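Local structure of DUF985 domain-containing protein (Shewanella oneidensis, 1YUD) at the interface of chains A and B. The protein is of unknown function but belongs to the cupin superfamily, within the DUF985 (Cupin_5) family. Sequence-based numbering; all coordinates share one arbitrary frame. Chains: chain A/B, hypothetical protein SO0799.

Contact 1: the interface of chains A and B. Residues chain A 17, 76-77; chain B 76, 99.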
# COMPACT_ATOMS: atom_id res chain seq x y z
N PHE A 17 -13.46 -10.37 5.56
CA PHE A 17 -12.07 -10.16 5.20
C PHE A 17 -11.17 -11.31 5.60
O PHE A 17 -10.44 -11.85 4.76
CB PHE A 17 -11.55 -8.85 5.80
CG PHE A 17 -11.95 -7.63 5.01
CD1 PHE A 17 -12.72 -6.63 5.60
CD2 PHE A 17 -11.60 -7.52 3.67
CE1 PHE A 17 -13.14 -5.53 4.85
CE2 PHE A 17 -12.01 -6.42 2.91
CZ PHE A 17 -12.78 -5.43 3.51
N HIS A 76 -6.79 0.36 3.59
CA HIS A 76 -7.82 -0.17 2.71
C HIS A 76 -9.22 0.22 3.13
O HIS A 76 -9.99 0.80 2.35
CB HIS A 76 -7.72 -1.68 2.63
CG HIS A 76 -6.41 -2.17 2.10
ND1 HIS A 76 -5.96 -1.85 0.84
CD2 HIS A 76 -5.48 -2.99 2.64
CE1 HIS A 76 -4.81 -2.46 0.62
NE2 HIS A 76 -4.50 -3.16 1.70
N ALA A 77 -9.56 -0.09 4.38
CA ALA A 77 -10.89 0.23 4.89
C ALA A 77 -11.04 -0.07 6.37
O ALA A 77 -10.16 -0.66 6.99
CB ALA A 77 -11.95 -0.55 4.10
N HIS B 76 -7.04 2.41 -1.51
CA HIS B 76 -7.21 3.35 -0.41
C HIS B 76 -8.64 3.83 -0.17
O HIS B 76 -9.04 3.99 0.98
CB HIS B 76 -6.35 4.60 -0.64
CG HIS B 76 -4.94 4.47 -0.19
ND1 HIS B 76 -4.54 3.53 0.74
CD2 HIS B 76 -3.83 5.19 -0.49
CE1 HIS B 76 -3.25 3.68 0.99
NE2 HIS B 76 -2.80 4.68 0.25
N LEU B 99 -12.89 -3.48 -2.73
CA LEU B 99 -13.33 -4.20 -1.55
C LEU B 99 -14.44 -5.23 -1.74
O LEU B 99 -14.73 -6.00 -0.82
CB LEU B 99 -13.74 -3.20 -0.47
CG LEU B 99 -12.65 -2.17 -0.15
CD1 LEU B 99 -13.14 -1.19 0.91
CD2 LEU B 99 -11.41 -2.90 0.32
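B:Leu99 turns its CG anti to its own carbonyl carbon (chi1 -54°), and with chi2 at 179° the CD1 branch carries the chain straight on toward A:Ala77. In this pair of DUF985 cupin copies, the evidence for contact is the 3.5 Å between CD1 of B:Leu99 and CB of A:Ala77, a methyl-to-methyl meeting. The same CD1 of B:Leu99 passes the backbone of A:His76, lying 4.0 Å from its carbonyl O, so this branch bears on the chain just where strand 71-76 ends. The sibling branch, CD2 of B:Leu99, turns toward the para end of the A:Phe17 ring, with CZ 4.3 Å away. A:Phe17 is on helix 14-20 and is poorly ordered, so the position of this ring, and its spacing from CD2, is less certain. The two methyls of B:Leu99 therefore face different elements of chain A. Chain A hides 39 Å² of B:Leu99 here, and chain B hides 19 Å² of A:Ala77. To one side of the apolar pair, the two copies of residue 76 approach through their backbones: the carbonyl O of A:His76 is 3.6 Å from the carbonyl O of B:His76. Two acceptors cannot bond to each other, so this is proximity across the two-fold relation and not a polar link. The imidazoles stay farther apart, with ND1 of A:His76 5.6 Å from ND1 of B:His76.

Contact 2: the interface of chains A and B. Residues chain A 21, 53, 76, 128; chain B 101, 106-108.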
# COMPACT_ATOMS: atom_id res chain seq x y z
N LEU A 21 -9.81 -13.22 2.35
CA LEU A 21 -8.38 -13.00 2.24
C LEU A 21 -7.57 -14.06 2.99
O LEU A 21 -6.34 -14.02 3.00
CB LEU A 21 -8.01 -11.60 2.74
CG LEU A 21 -8.66 -10.39 2.04
CD1 LEU A 21 -8.18 -9.11 2.71
CD2 LEU A 21 -8.32 -10.38 0.56
N TYR A 53 -1.58 -8.56 4.11
CA TYR A 53 -2.79 -7.88 4.49
C TYR A 53 -2.63 -7.88 6.02
O TYR A 53 -1.71 -8.52 6.53
CB TYR A 53 -3.98 -8.70 4.07
CG TYR A 53 -4.34 -8.60 2.61
CD1 TYR A 53 -5.05 -7.49 2.13
CD2 TYR A 53 -4.06 -9.63 1.72
CE1 TYR A 53 -5.47 -7.42 0.80
CE2 TYR A 53 -4.47 -9.56 0.38
CZ TYR A 53 -5.18 -8.46 -0.06
OH TYR A 53 -5.65 -8.39 -1.35
N HIS A 76 -6.79 0.36 3.59
CA HIS A 76 -7.82 -0.17 2.71
C HIS A 76 -9.22 0.22 3.13
O HIS A 76 -9.99 0.80 2.35
CB HIS A 76 -7.72 -1.68 2.63
CG HIS A 76 -6.41 -2.17 2.10
ND1 HIS A 76 -5.96 -1.85 0.84
CD2 HIS A 76 -5.48 -2.99 2.64
CE1 HIS A 76 -4.81 -2.46 0.62
NE2 HIS A 76 -4.50 -3.16 1.70
N LEU A 128 -8.65 -3.18 7.95
CA LEU A 128 -7.85 -3.89 6.96
C LEU A 128 -6.74 -2.90 6.64
O LEU A 128 -6.99 -1.71 6.42
CB LEU A 128 -8.67 -4.20 5.70
CG LEU A 128 -7.83 -4.99 4.69
CD1 LEU A 128 -7.51 -6.34 5.28
CD2 LEU A 128 -8.56 -5.14 3.37
N LEU B 101 -15.11 -8.24 -2.39
CA LEU B 101 -14.49 -9.56 -2.42
C LEU B 101 -15.35 -10.65 -3.08
O LEU B 101 -14.82 -11.67 -3.53
CB LEU B 101 -14.13 -9.97 -0.99
CG LEU B 101 -13.28 -8.93 -0.24
CD1 LEU B 101 -13.63 -8.89 1.25
CD2 LEU B 101 -11.80 -9.21 -0.47
N ARG B 106 -10.04 -7.27 -5.15
CA ARG B 106 -9.07 -7.49 -4.09
C ARG B 106 -8.59 -6.09 -3.68
O ARG B 106 -8.59 -5.17 -4.50
CB ARG B 106 -7.92 -8.34 -4.64
CG ARG B 106 -7.29 -9.35 -3.67
CD ARG B 106 -8.03 -10.68 -3.65
NE ARG B 106 -9.42 -10.55 -3.20
CZ ARG B 106 -10.34 -11.48 -3.38
NH1 ARG B 106 -10.02 -12.61 -4.00
NH2 ARG B 106 -11.58 -11.28 -2.96
N PRO B 107 -8.19 -5.90 -2.41
CA PRO B 107 -7.72 -4.57 -2.01
C PRO B 107 -6.28 -4.31 -2.44
O PRO B 107 -5.77 -3.20 -2.33
CB PRO B 107 -7.87 -4.59 -0.48
CG PRO B 107 -8.82 -5.70 -0.21
CD PRO B 107 -8.41 -6.74 -1.22
N GLN B 108 -5.61 -5.35 -2.92
CA GLN B 108 -4.23 -5.21 -3.36
C GLN B 108 -4.01 -5.92 -4.68
O GLN B 108 -4.82 -6.76 -5.09
CB GLN B 108 -3.29 -5.78 -2.30
CG GLN B 108 -3.01 -4.83 -1.16
CD GLN B 108 -2.10 -5.42 -0.10
OE1 GLN B 108 -1.07 -6.03 -0.40
NE2 GLN B 108 -2.47 -5.22 1.17
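B:Gln108 reaches from strand 108-111 past the ring of A:Tyr53 to the imidazole of A:His76, joining two copies of a cupin-family chain. At its root, CB of B:Gln108 lies 4.0 Å from CZ of A:Tyr53. With chi1 at -81°, CG of B:Gln108 stands anti to the carbonyl carbon and comes 3.5 Å from CE1 of A:His76. The chain is extended beyond CG, which sets CD over one face of the A:Tyr53 ring, offset toward the rim. At the tip, NE2 of B:Gln108 donates a hydrogen bond of 2.9 Å to ring nitrogen NE2 of A:His76. The angle of 158° at the hydrogen makes it fairly straight, and the acceptor is close to the amide plane, while the donor is somewhat tilted from the ring plane. NE2 of B:Gln108 also lies 3.6 Å from CD1 of A:Tyr53. The hydrogen bond thus fixes the amide nitrogen, while the amide carbon CD rests on the tyrosine face, ring and amide planes 35° apart. A:Leu21 CD1 covers the opposite face of the tyrosine.

B:Pro107 packs next to the glutamine, against three residues of chain A. Its CB sits over the face of the A:His76 imidazole, 3.8 Å from the ring centroid in a CH-pi contact. Its CG meets CD2 of A:Leu128, and its CD meets CE1 of A:Tyr53. Farther out, A:Leu21 and B:Leu101 cross at about a right angle and touch through their CD2 methyls, 3.8 Å apart.

Contact 1 and contact 2 have C-alpha centres about 5 Å apart and share A:His76, which offers its backbone carbonyl to contact 1 and its imidazole to contact 2. On chain A both draw on the end of strand 71-76, and on helix 14-20 or the residue just after it. On chain B both use the loop between strands 92-97 and 105-106, residue 99 in contact 1 and 101 in contact 2; contact 1 adds B:His76, and contact 2 the stretch 106-108. They are adjoining parts of one surface. The two-fold relation of the chains is compatible with a dimer, but the crystal assembly alone does not establish one.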